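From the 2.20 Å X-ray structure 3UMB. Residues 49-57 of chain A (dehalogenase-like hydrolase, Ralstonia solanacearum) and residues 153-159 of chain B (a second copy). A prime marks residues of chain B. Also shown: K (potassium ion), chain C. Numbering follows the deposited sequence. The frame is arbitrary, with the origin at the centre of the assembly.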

# COMPACT_ATOMS: atom_id res chain seq x y z
N ARG A 49 0.54 0.50 -5.85
CA ARG A 49 -0.47 -0.46 -5.45
C ARG A 49 -1.90 0.02 -5.67
O ARG A 49 -2.72 -0.73 -6.15
CB ARG A 49 -0.32 -0.78 -3.99
CG ARG A 49 0.98 -1.50 -3.71
CD ARG A 49 1.19 -1.57 -2.25
NE ARG A 49 2.39 -2.31 -1.91
CZ ARG A 49 2.91 -2.35 -0.68
NH1 ARG A 49 2.35 -1.65 0.33
NH2 ARG A 49 4.00 -3.05 -0.47
N ILE A 50 -2.20 1.25 -5.30
CA ILE A 50 -3.53 1.79 -5.48
C ILE A 50 -3.91 1.67 -6.96
O ILE A 50 -4.99 1.19 -7.30
CB ILE A 50 -3.60 3.29 -5.03
CG1 ILE A 50 -3.51 3.39 -3.53
CG2 ILE A 50 -4.89 3.99 -5.56
CD1 ILE A 50 -3.36 4.80 -3.05
N ARG A 51 -3.02 2.14 -7.83
CA ARG A 51 -3.21 2.05 -9.28
C ARG A 51 -3.40 0.64 -9.84
O ARG A 51 -4.28 0.42 -10.67
CB ARG A 51 -2.01 2.70 -10.00
CG ARG A 51 -1.97 4.23 -9.80
CD ARG A 51 -0.83 4.92 -10.57
NE ARG A 51 -0.94 6.38 -10.55
CZ ARG A 51 -1.77 7.09 -11.30
NH1 ARG A 51 -2.55 6.50 -12.19
NH2 ARG A 51 -1.81 8.42 -11.17
N SER A 52 -2.55 -0.31 -9.45
CA SER A 52 -2.60 -1.63 -10.08
C SER A 52 -3.79 -2.42 -9.54
O SER A 52 -4.39 -3.19 -10.30
CB SER A 52 -1.25 -2.37 -9.90
OG SER A 52 -0.23 -1.75 -10.73
N LEU A 53 -4.11 -2.22 -8.25
CA LEU A 53 -5.28 -2.81 -7.62
C LEU A 53 -6.54 -2.29 -8.24
O LEU A 53 -7.45 -3.09 -8.40
CB LEU A 53 -5.29 -2.60 -6.07
CG LEU A 53 -6.15 -3.52 -5.16
CD1 LEU A 53 -6.06 -4.98 -5.57
CD2 LEU A 53 -5.73 -3.41 -3.64
N ALA A 54 -6.55 -1.02 -8.67
CA ALA A 54 -7.75 -0.35 -9.23
C ALA A 54 -8.02 -0.74 -10.67
O ALA A 54 -9.16 -0.58 -11.13
CB ALA A 54 -7.64 1.24 -9.18
N GLY A 55 -6.96 -1.13 -11.39
CA GLY A 55 -7.03 -1.52 -12.76
C GLY A 55 -6.19 -2.74 -12.96
O GLY A 55 -5.03 -2.63 -13.31
N PRO A 56 -6.77 -3.91 -12.69
CA PRO A 56 -6.00 -5.18 -12.73
C PRO A 56 -5.49 -5.52 -14.15
O PRO A 56 -4.66 -6.41 -14.30
CB PRO A 56 -7.01 -6.21 -12.29
CG PRO A 56 -8.14 -5.50 -11.76
CD PRO A 56 -8.16 -4.13 -12.29
N SER A 57 -5.99 -4.82 -15.16
CA SER A 57 -5.44 -4.92 -16.51
C SER A 57 -4.71 -3.65 -16.97
O SER A 57 -4.58 -3.41 -18.15
CB SER A 57 -6.56 -5.21 -17.53
OG SER A 57 -7.63 -6.00 -16.99
N LEU B 153 -11.73 -9.61 -2.15
CA LEU B 153 -10.79 -8.64 -2.72
C LEU B 153 -11.01 -7.27 -2.06
O LEU B 153 -12.19 -6.81 -1.90
CB LEU B 153 -10.99 -8.49 -4.23
CG LEU B 153 -10.55 -9.68 -5.11
CD1 LEU B 153 -11.27 -9.61 -6.41
CD2 LEU B 153 -9.00 -9.76 -5.36
N TYR B 154 -9.92 -6.62 -1.69
CA TYR B 154 -10.00 -5.34 -0.99
C TYR B 154 -10.02 -4.20 -1.97
O TYR B 154 -9.52 -4.30 -3.08
CB TYR B 154 -8.81 -5.20 -0.06
CG TYR B 154 -8.92 -6.08 1.15
CD1 TYR B 154 -8.19 -7.23 1.24
CD2 TYR B 154 -9.78 -5.75 2.20
CE1 TYR B 154 -8.31 -8.07 2.36
CE2 TYR B 154 -9.93 -6.60 3.32
CZ TYR B 154 -9.15 -7.73 3.41
OH TYR B 154 -9.24 -8.58 4.53
N LYS B 155 -10.61 -3.08 -1.57
CA LYS B 155 -10.40 -1.83 -2.28
C LYS B 155 -8.93 -1.65 -2.45
O LYS B 155 -8.17 -1.96 -1.52
CB LYS B 155 -10.92 -0.63 -1.49
CG LYS B 155 -12.42 -0.67 -1.18
CD LYS B 155 -12.68 0.12 0.11
CE LYS B 155 -14.09 0.65 0.25
NZ LYS B 155 -14.22 1.37 1.61
N THR B 156 -8.49 -1.09 -3.58
CA THR B 156 -9.33 -0.44 -4.59
C THR B 156 -9.85 -1.33 -5.74
O THR B 156 -10.20 -0.82 -6.80
CB THR B 156 -8.54 0.68 -5.23
OG1 THR B 156 -7.23 0.19 -5.49
CG2 THR B 156 -8.39 1.90 -4.27
N ALA B 157 -9.88 -2.65 -5.53
CA ALA B 157 -10.26 -3.61 -6.52
C ALA B 157 -11.66 -3.35 -7.08
O ALA B 157 -12.57 -3.12 -6.29
CB ALA B 157 -10.22 -5.05 -5.85
N PRO B 158 -11.84 -3.36 -8.43
CA PRO B 158 -13.19 -3.09 -9.00
C PRO B 158 -14.32 -3.93 -8.38
O PRO B 158 -15.42 -3.44 -8.20
CB PRO B 158 -13.05 -3.44 -10.48
CG PRO B 158 -11.60 -3.17 -10.81
CD PRO B 158 -10.80 -3.34 -9.48
N ALA B 159 -14.01 -5.19 -8.05
CA ALA B 159 -15.03 -6.13 -7.57
C ALA B 159 -15.56 -5.64 -6.22
O ALA B 159 -16.71 -5.95 -5.88
CB ALA B 159 -14.46 -7.56 -7.44
K K C . -7.91 -7.89 -19.10
O HOH W 1 -11.04 -0.19 -9.34

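The contact joins the C-terminal end of a helix in chain A, which runs to Ala54 before Gly55 leaves helical geometry, to a loop of chain B that turns at a cis peptide and leads into a new helix at Pro158′. The backbones come nearest at Ala54 and Thr156′, whose CA atoms lie 4.9 Å apart, and the two stretches together bury 319 Å².

Chain B approaches along Leu153′, which points toward chain A but makes no close contact with it. At Tyr154′ and Lys155′ it is the backbone, not the side chains, that meets the helix: Leu53 CD2 lies 3.9 Å from Tyr154′ O and 3.5 Å from Lys155′ O. The CB of Lys155′ points away, and the ring end of Tyr154′ leads away as well. Tyr154′ O also accepts a hydrogen bond from Ala157′ N at 3.0 Å, closing a tight turn around the cis peptide bond that precedes Thr156′.

Thr156′ is the centre of the contact. Its side chain, with chi1 in the p well, points toward chain A, and OG1 donates a hydrogen bond to Ile50 O at 3.0 Å. That carbonyl already receives a weak helical bond from Ala54 N, also at 3.0 Å, so the threonine hydroxyl joins an existing backbone pair as a second donor. The hydroxyl rests against Leu53 as well, with OG1 3.4 Å from Leu53 CB, while the CG2 methyls of Ile50 and Thr156′ approach to 4.3 Å. The backbone of Thr156′ adds polar contacts of its own. Its O receives a CA-H...O contact from Ala54 CA at 3.5 Å, and a water bridges the same oxygen to the helix end, donating to Thr156′ O at 2.7 Å and to Ala54 O at 2.6 Å.

Ala157′, at the N-cap position, returns a CA-H...O contact in the other direction: its CA lies 3.4 Å from Leu53 O, with an angle of 156° at the hydrogen. Its small side chain meets the same leucine, CB lying 4.2 Å from Leu53 CD1, an apolar contact beside the polar backbone one.

Pro158′ begins the chain B helix and covers the end of the chain A helix. Its CD sits 3.5 Å from Leu53 O and its CG 3.6 Å from Ala54 O. The same CG lies 3.9 Å from Pro56 CD, so two proline rings meet in an apolar contact just beyond the helix end. Ala159′ is out of reach.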